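Local structure of dehydrogenase (Sinorhizobium meliloti, 3UOE) at residues V36-K41 against Q70-L75; G82-T87 against N136-G141; D115-T120 against E148-D153. The protein probably acts as an oxidoreductase related to the malate/L-lactate dehydrogenases of the LDH2/MDH2 family, with no specific substrate assigned. All coordinates share one frame; numbering follows the deposited sequence.

Interaction 1 (V36-K41 against Q70-L75); sequences VALLEK and QRLPLL
L72 reaches from one helix to two leucines of another, and its two methyls go to different partners. CD1 of L72 meets L39, 4.0 Å from L39 CD2 and 4.2 Å from L39 CD1, whereas CD2 of L72 lies 4.2 Å from CD1 of L38. The L72 side chain runs across both of the others at a slant. Its CG stands opposite the backbone N (chi1 -177°), which extends the isobutyl group outward to the second helix. L39 bends to meet it with non-staggered torsions (chi1 -92°, chi2 -23°), bringing both of its methyls against the single L72 CD1. This tight part is wholly apolar and buried. The nearest CA pair is L39 and L75, 8.7 Å apart, yet the L75 side chain fits loosely: it stays 5.4 Å from residues 36-41 and touches Q52 of helix 46-61. K41 is exposed, while E40, partly exposed, lies against helix 46-61. L351 and L354 of helix 345-355 touch L72 and L38 respectively, and A49 touches L39. The leucines thus form part of the apolar core where helices 28-41, 46-61, 72-80 and 345-355 meet, consistent with a helical bundle.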
loop_
_atom_site.group_PDB
_atom_site.type_symbol
_atom_site.label_atom_id
_atom_site.label_comp_id
_atom_site.label_asym_id
_atom_site.label_seq_id
_atom_site.Cartn_x
_atom_site.Cartn_y
_atom_site.Cartn_z
ATOM N N VAL A 36 21.117 20.104 15.942
ATOM C CA VAL A 36 20.673 20.027 17.320
ATOM C C VAL A 36 20.718 21.392 18.017
ATOM O O VAL A 36 19.766 21.776 18.694
ATOM C CB VAL A 36 21.498 19.000 18.122
ATOM C CG1 VAL A 36 21.180 19.106 19.615
ATOM C CG2 VAL A 36 21.238 17.599 17.596
ATOM N N ALA A 37 21.811 22.123 17.842
ATOM C CA ALA A 37 21.954 23.419 18.501
ATOM C C ALA A 37 20.878 24.399 18.041
ATOM O O ALA A 37 20.353 25.162 18.845
ATOM C CB ALA A 37 23.369 24.009 18.279
ATOM N N LEU A 38 20.550 24.367 16.751
ATOM C CA LEU A 38 19.492 25.219 16.222
ATOM C C LEU A 38 18.133 24.850 16.825
ATOM O O LEU A 38 17.395 25.715 17.289
ATOM C CB LEU A 38 19.451 25.159 14.698
ATOM C CG LEU A 38 20.658 25.757 13.973
ATOM C CD1 LEU A 38 20.698 25.299 12.522
ATOM C CD2 LEU A 38 20.670 27.286 14.069
ATOM N N LEU A 39 17.806 23.566 16.829
ATOM C CA LEU A 39 16.572 23.127 17.468
ATOM C C LEU A 39 16.545 23.583 18.927
ATOM O O LEU A 39 15.573 24.168 19.390
ATOM C CB LEU A 39 16.431 21.605 17.408
ATOM C CG LEU A 39 15.700 20.899 16.257
ATOM C CD1 LEU A 39 14.716 21.809 15.555
ATOM C CD2 LEU A 39 16.651 20.254 15.267
ATOM N N GLU A 40 17.631 23.326 19.645
ATOM C CA GLU A 40 17.687 23.644 21.063
ATOM C C GLU A 40 17.552 25.139 21.336
ATOM O O GLU A 40 16.980 25.533 22.349
ATOM C CB GLU A 40 18.955 23.074 21.703
ATOM C CG GLU A 40 18.966 21.554 21.738
ATOM C CD GLU A 40 20.233 20.977 22.340
ATOM O OE1 GLU A 40 21.263 21.683 22.392
ATOM O OE2 GLU A 40 20.191 19.801 22.760
ATOM N N LYS A 41 18.067 25.971 20.439
ATOM C CA LYS A 41 17.872 27.415 20.571
ATOM C C LYS A 41 16.378 27.747 20.617
ATOM O O LYS A 41 15.981 28.815 21.055
ATOM C CB LYS A 41 18.518 28.160 19.402
ATOM C CG LYS A 41 20.008 28.431 19.558
ATOM C CD LYS A 41 20.602 28.991 18.262
ATOM C CE LYS A 41 21.929 29.701 18.516
ATOM N NZ LYS A 41 22.829 28.915 19.412
ATOM N N GLN A 70 17.389 20.232 3.983
ATOM C CA GLN A 70 16.685 21.341 3.329
ATOM C C GLN A 70 15.343 21.580 4.017
ATOM O O GLN A 70 14.751 22.649 3.891
ATOM C CB GLN A 70 16.509 21.114 1.820
ATOM C CG GLN A 70 15.434 20.101 1.433
ATOM C CD GLN A 70 15.341 19.872 -0.078
ATOM O OE1 GLN A 70 16.355 19.644 -0.754
ATOM N NE2 GLN A 70 14.119 19.918 -0.613
ATOM N N ARG A 71 14.893 20.590 4.782
ATOM C CA ARG A 71 13.655 20.697 5.549
ATOM C C ARG A 71 13.802 21.519 6.827
ATOM O O ARG A 71 12.814 21.980 7.384
ATOM C CB ARG A 71 13.184 19.305 5.955
ATOM C CG ARG A 71 12.908 18.390 4.808
ATOM C CD ARG A 71 11.678 18.842 4.088
ATOM N NE ARG A 71 11.378 17.949 2.985
ATOM C CZ ARG A 71 10.170 17.802 2.457
ATOM N NH1 ARG A 71 9.148 18.489 2.953
ATOM N NH2 ARG A 71 9.990 16.963 1.443
ATOM N N LEU A 72 15.027 21.690 7.308
ATOM C CA LEU A 72 15.213 22.232 8.659
ATOM C C LEU A 72 14.782 23.698 8.857
ATOM O O LEU A 72 14.074 24.008 9.822
ATOM C CB LEU A 72 16.645 21.998 9.152
ATOM C CG LEU A 72 16.975 22.455 10.575
ATOM C CD1 LEU A 72 16.034 21.803 11.607
ATOM C CD2 LEU A 72 18.447 22.181 10.913
ATOM N N PRO A 73 15.197 24.601 7.951
ATOM C CA PRO A 73 14.916 26.028 8.150
ATOM C C PRO A 73 13.425 26.311 8.325
ATOM O O PRO A 73 13.043 27.197 9.100
ATOM C CB PRO A 73 15.438 26.671 6.861
ATOM C CG PRO A 73 16.519 25.742 6.406
ATOM C CD PRO A 73 15.979 24.364 6.728
ATOM N N LEU A 74 12.588 25.546 7.631
ATOM C CA LEU A 74 11.150 25.739 7.727
ATOM C C LEU A 74 10.669 25.360 9.140
ATOM O O LEU A 74 9.928 26.113 9.777
ATOM C CB LEU A 74 10.437 24.941 6.626
ATOM C CG LEU A 74 9.183 25.510 5.953
ATOM C CD1 LEU A 74 9.393 26.928 5.454
ATOM C CD2 LEU A 74 8.760 24.621 4.806
ATOM N N LEU A 75 11.114 24.208 9.639
ATOM C CA LEU A 75 10.781 23.803 11.002
ATOM C C LEU A 75 11.250 24.837 12.030
ATOM O O LEU A 75 10.502 25.199 12.945
ATOM C CB LEU A 75 11.396 22.444 11.328
ATOM C CG LEU A 75 10.969 21.267 10.450
ATOM C CD1 LEU A 75 11.761 20.016 10.821
ATOM C CD2 LEU A 75 9.466 21.008 10.552
#

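Interaction 2 (G82-T87 against N136-G141); sequences GLANPT and NANHMG
A loop leaving a helix through a Schellman motif, with G82 at positive phi (77°), turns A84 onto the side-chain amide of N138, just past the corner of strand 129-137. The contact is small, 72 Å² in all, and rests on the amide nitrogen: ND2 of N138 sits 3.7 Å from A84 CB and 4.0 Å from A84 CA, a van der Waals approach to the alanine. L83 O, 4.2 Å from N138 ND2, is merely a neighbour. The hydrogen bonds of the amide go to residues beyond the two segments: R78 NE donates to N138 OD1 and N138 ND2 donates to G107 O, which probably fixes the rotation of the amide. The first torsion of N138 (chi1 -76°) keeps CG beside its own backbone N and aims the group at the loop. Further along, N85 OD1 accepts from T87 N at 3.0 Å with an N-H...O angle of 163°, closing an Asx turn in the loop leading to strand 91-96. Helix 72-80 packs against this loop through R78 and L79, and the backbone of R78 bonds to that of A84. Backbone bonds from N85 and N136 to R106, and from N138 to G107, tie both segments to the chain just after strand 99-105.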
loop_
_atom_site.group_PDB
_atom_site.type_symbol
_atom_site.label_atom_id
_atom_site.label_comp_id
_atom_site.label_asym_id
_atom_site.label_seq_id
_atom_site.Cartn_x
_atom_site.Cartn_y
_atom_site.Cartn_z
ATOM N N GLY A 82 5.531 30.003 16.625
ATOM C CA GLY A 82 4.473 29.404 17.424
ATOM C C GLY A 82 3.548 28.488 16.639
ATOM O O GLY A 82 2.467 28.124 17.107
ATOM N N LEU A 83 3.970 28.117 15.437
ATOM C CA LEU A 83 3.221 27.180 14.619
ATOM C C LEU A 83 3.623 25.744 14.953
ATOM O O LEU A 83 2.844 24.809 14.766
ATOM C CB LEU A 83 3.474 27.460 13.142
ATOM C CG LEU A 83 2.978 28.796 12.608
ATOM C CD1 LEU A 83 3.521 28.987 11.208
ATOM C CD2 LEU A 83 1.440 28.847 12.619
ATOM N N ALA A 84 4.853 25.577 15.427
ATOM C CA ALA A 84 5.316 24.295 15.946
ATOM C C ALA A 84 5.592 24.415 17.441
ATOM O O ALA A 84 6.166 25.412 17.899
ATOM C CB ALA A 84 6.571 23.828 15.209
ATOM N N ASN A 85 5.183 23.382 18.178
ATOM C CA ASN A 85 5.331 23.298 19.624
ATOM C C ASN A 85 6.608 22.534 19.982
ATOM O O ASN A 85 6.721 21.353 19.687
ATOM C CB ASN A 85 4.096 22.598 20.196
ATOM C CG ASN A 85 4.145 22.432 21.702
ATOM O OD1 ASN A 85 5.215 22.440 22.313
ATOM N ND2 ASN A 85 2.974 22.251 22.307
ATOM N N PRO A 86 7.572 23.212 20.629
ATOM C CA PRO A 86 8.905 22.619 20.808
ATOM C C PRO A 86 8.999 21.478 21.834
ATOM O O PRO A 86 9.972 20.725 21.787
ATOM C CB PRO A 86 9.771 23.814 21.255
ATOM C CG PRO A 86 8.807 24.775 21.906
ATOM C CD PRO A 86 7.471 24.572 21.198
ATOM N N THR A 87 8.019 21.331 22.718
ATOM C CA THR A 87 8.159 20.383 23.827
ATOM C C THR A 87 7.157 19.236 23.814
ATOM O O THR A 87 7.437 18.165 24.342
ATOM C CB THR A 87 7.998 21.072 25.193
ATOM O OG1 THR A 87 6.743 21.768 25.216
ATOM C CG2 THR A 87 9.139 22.041 25.452
ATOM N N ASN A 136 -2.632 17.077 13.521
ATOM C CA ASN A 136 -2.046 18.252 14.158
ATOM C C ASN A 136 -0.596 18.022 14.587
ATOM O O ASN A 136 -0.183 18.431 15.679
ATOM C CB ASN A 136 -2.913 18.683 15.350
ATOM C CG ASN A 136 -2.651 20.120 15.792
ATOM O OD1 ASN A 136 -2.247 20.968 15.000
ATOM N ND2 ASN A 136 -2.898 20.396 17.069
ATOM N N ALA A 137 0.165 17.354 13.721
ATOM C CA ALA A 137 1.612 17.201 13.885
ATOM C C ALA A 137 2.345 17.726 12.650
ATOM O O ALA A 137 1.793 17.744 11.562
ATOM C CB ALA A 137 1.978 15.742 14.131
ATOM N N ASN A 138 3.596 18.139 12.823
ATOM C CA ASN A 138 4.394 18.608 11.708
ATOM C C ASN A 138 4.985 17.476 10.888
ATOM O O ASN A 138 4.781 16.300 11.168
ATOM C CB ASN A 138 5.517 19.547 12.168
ATOM C CG ASN A 138 5.012 20.935 12.510
ATOM O OD1 ASN A 138 5.067 21.853 11.681
ATOM N ND2 ASN A 138 4.509 21.097 13.732
ATOM N N HIS A 139 5.736 17.869 9.872
ATOM C CA HIS A 139 6.194 16.972 8.826
ATOM C C HIS A 139 7.022 15.839 9.409
ATOM O O HIS A 139 7.862 16.058 10.283
ATOM C CB HIS A 139 7.000 17.772 7.796
ATOM C CG HIS A 139 7.291 17.022 6.538
ATOM N ND1 HIS A 139 8.509 16.427 6.292
ATOM C CD2 HIS A 139 6.530 16.780 5.445
ATOM C CE1 HIS A 139 8.482 15.846 5.108
ATOM N NE2 HIS A 139 7.290 16.038 4.577
HETATM N N MSE A 140 6.774 14.631 8.910
HETATM C CA MSE A 140 7.352 13.407 9.456
HETATM C C MSE A 140 8.737 13.099 8.910
HETATM O O MSE A 140 9.455 12.248 9.441
HETATM C CB MSE A 140 6.436 12.226 9.130
HETATM C CG MSE A 140 5.149 12.257 9.900
HETATM SE SE MSE A 140 5.551 12.044 11.793
HETATM C CE MSE A 140 3.972 12.978 12.522
ATOM N N GLY A 141 9.105 13.770 7.829
ATOM C CA GLY A 141 10.330 13.424 7.144
ATOM C C GLY A 141 10.229 12.040 6.529
ATOM O O GLY A 141 9.159 11.631 6.078
#

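Interaction 3 (D115-T120 against E148-D153); sequences DAMRVT and EAAARD
Two helical segments face each other with M117 and A150 as their nearest backbone positions, the CA atoms 8.1 Å apart. Residues 115-120 are helical throughout, while 148-153 are the last turn of a helix that D153 leaves. Across this gap M117, a selenomethionine, is the bridging side chain. Its CG lies opposite the backbone N (chi1 -176°) and the chain then runs extended until it bends at chi3 (-44°), which lays the selenium against the other helix. SE is 4.1 Å from A150 N, 4.2 Å from A149 CB and 4.4 Å from A150 CB. The small alanine side chains let the selenium come near the helix backbone. Helix 109-127 connects the adjacent parallel strands 99-105 and 129-137, a beta-alpha-beta unit, and helix 144-152 packs beside it on the same face of the mixed sheet. L290 touches M117, T120 and A150, so both helices pack on strand 285-291. Within the first helix A116 O takes two bonds, from T120 N and from T120 OG1 (2.9 Å), approaching from opposite faces of the carbonyl plane. The outer surface is polar: weakly bonded salt bridges join R118 NH2 to D115 OD1 at 3.4 Å and R152 NH2 to E148 OE1 at 3.2 Å. D115 OD1 lies at the edge of the R118 guanidinium, with V119 CG2 over one face. E148 OE1 also pairs with R62. At the helix end D153 OD2 forms a salt bridge to R121 NH1 of helix 109-127, a second link between the helices.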
loop_
_atom_site.group_PDB
_atom_site.type_symbol
_atom_site.label_atom_id
_atom_site.label_comp_id
_atom_site.label_asym_id
_atom_site.label_seq_id
_atom_site.Cartn_x
_atom_site.Cartn_y
_atom_site.Cartn_z
ATOM N N ASP A 115 6.713 8.672 19.913
ATOM C CA ASP A 115 6.010 8.515 21.176
ATOM C C ASP A 115 4.777 7.635 20.977
ATOM O O ASP A 115 4.476 6.765 21.803
ATOM C CB ASP A 115 5.633 9.872 21.774
ATOM C CG ASP A 115 5.333 9.777 23.254
ATOM O OD1 ASP A 115 6.292 9.725 24.055
ATOM O OD2 ASP A 115 4.136 9.732 23.611
ATOM N N ALA A 116 4.078 7.872 19.869
ATOM C CA ALA A 116 2.931 7.062 19.475
ATOM C C ALA A 116 3.332 5.601 19.322
ATOM O O ALA A 116 2.583 4.694 19.693
ATOM C CB ALA A 116 2.349 7.585 18.171
HETATM N N MSE A 117 4.518 5.379 18.767
HETATM C CA MSE A 117 5.021 4.024 18.600
HETATM C C MSE A 117 5.270 3.360 19.951
HETATM O O MSE A 117 4.917 2.197 20.154
HETATM C CB MSE A 117 6.297 4.004 17.752
HETATM C CG MSE A 117 6.794 2.593 17.484
HETATM SE SE MSE A 117 8.312 2.436 16.245
HETATM C CE MSE A 117 7.718 3.688 14.856
ATOM N N ARG A 118 5.869 4.098 20.879
ATOM C CA ARG A 118 6.138 3.557 22.207
ATOM C C ARG A 118 4.838 3.144 22.891
ATOM O O ARG A 118 4.741 2.064 23.475
ATOM C CB ARG A 118 6.872 4.583 23.064
ATOM C CG ARG A 118 6.870 4.259 24.559
ATOM C CD ARG A 118 7.454 5.411 25.394
ATOM N NE ARG A 118 6.560 6.571 25.478
ATOM C CZ ARG A 118 5.558 6.677 26.344
ATOM N NH1 ARG A 118 5.314 5.691 27.196
ATOM N NH2 ARG A 118 4.794 7.762 26.353
ATOM N N VAL A 119 3.837 4.014 22.807
ATOM C CA VAL A 119 2.552 3.772 23.442
ATOM C C VAL A 119 1.789 2.619 22.774
ATOM O O VAL A 119 1.238 1.752 23.444
ATOM C CB VAL A 119 1.689 5.056 23.434
ATOM C CG1 VAL A 119 0.247 4.746 23.871
ATOM C CG2 VAL A 119 2.328 6.138 24.316
ATOM N N THR A 120 1.758 2.598 21.450
ATOM C CA THR A 120 1.016 1.544 20.776
ATOM C C THR A 120 1.691 0.190 20.948
ATOM O O THR A 120 1.015 -0.822 21.083
ATOM C CB THR A 120 0.776 1.842 19.282
ATOM O OG1 THR A 120 2.034 2.003 18.619
ATOM C CG2 THR A 120 -0.042 3.101 19.129
ATOM N N GLU A 148 11.692 1.189 9.842
ATOM C CA GLU A 148 12.898 0.476 10.225
ATOM C C GLU A 148 12.948 0.260 11.729
ATOM O O GLU A 148 13.358 -0.803 12.188
ATOM C CB GLU A 148 14.137 1.242 9.769
ATOM C CG GLU A 148 15.445 0.517 10.025
ATOM C CD GLU A 148 16.637 1.293 9.501
ATOM O OE1 GLU A 148 16.995 2.323 10.113
ATOM O OE2 GLU A 148 17.207 0.877 8.471
ATOM N N ALA A 149 12.537 1.277 12.488
ATOM C CA ALA A 149 12.559 1.203 13.937
ATOM C C ALA A 149 11.633 0.083 14.406
ATOM O O ALA A 149 11.965 -0.682 15.310
ATOM C CB ALA A 149 12.143 2.522 14.543
ATOM N N ALA A 150 10.460 -0.003 13.792
ATOM C CA ALA A 150 9.517 -1.055 14.132
ATOM C C ALA A 150 10.150 -2.412 13.825
ATOM O O ALA A 150 10.123 -3.328 14.652
ATOM C CB ALA A 150 8.213 -0.869 13.353
ATOM N N ALA A 151 10.734 -2.528 12.635
ATOM C CA ALA A 151 11.312 -3.795 12.194
ATOM C C ALA A 151 12.475 -4.216 13.085
ATOM O O ALA A 151 12.646 -5.400 13.367
ATOM C CB ALA A 151 11.746 -3.725 10.725
ATOM N N ARG A 152 13.266 -3.252 13.540
ATOM C CA ARG A 152 14.397 -3.586 14.391
ATOM C C ARG A 152 13.922 -4.111 15.745
ATOM O O ARG A 152 14.586 -4.944 16.363
ATOM C CB ARG A 152 15.353 -2.400 14.551
ATOM C CG ARG A 152 16.232 -2.166 13.324
ATOM C CD ARG A 152 17.473 -1.374 13.675
ATOM N NE ARG A 152 17.970 -0.602 12.542
ATOM C CZ ARG A 152 19.108 0.088 12.549
ATOM N NH1 ARG A 152 19.883 0.085 13.631
ATOM N NH2 ARG A 152 19.481 0.772 11.471
ATOM N N ASP A 153 12.765 -3.626 16.184
ATOM C CA ASP A 153 12.127 -4.113 17.398
ATOM C C ASP A 153 11.378 -5.412 17.145
ATOM O O ASP A 153 10.619 -5.874 17.997
ATOM C CB ASP A 153 11.162 -3.060 17.956
ATOM C CG ASP A 153 11.880 -1.963 18.740
ATOM O OD1 ASP A 153 13.000 -2.212 19.240
ATOM O OD2 ASP A 153 11.320 -0.851 18.863
#

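In the fold
From the N terminus, interaction 1 closes first, over a connection that contains helix 46-61, and joins helices 28-41 and 72-80. Interaction 2 follows in series, yet the two meet in space: R71 NH1 is 3.5 Å from H139 CE1. It ties the loop after helix 72-80 to the end of strand 129-137, closing over strands 91-96 and 99-105, helix 109-127 and most of strand 129-137. Interaction 3 crosses it, because 115-120 falls inside that loop and 148-153 follows; it closes over the rest of helix 109-127, strand 129-137 and the start of helix 144-152. Interactions 1 and 3 have centres about 24 Å apart, and interaction 2 connects the helical bundle with the mixed sheet.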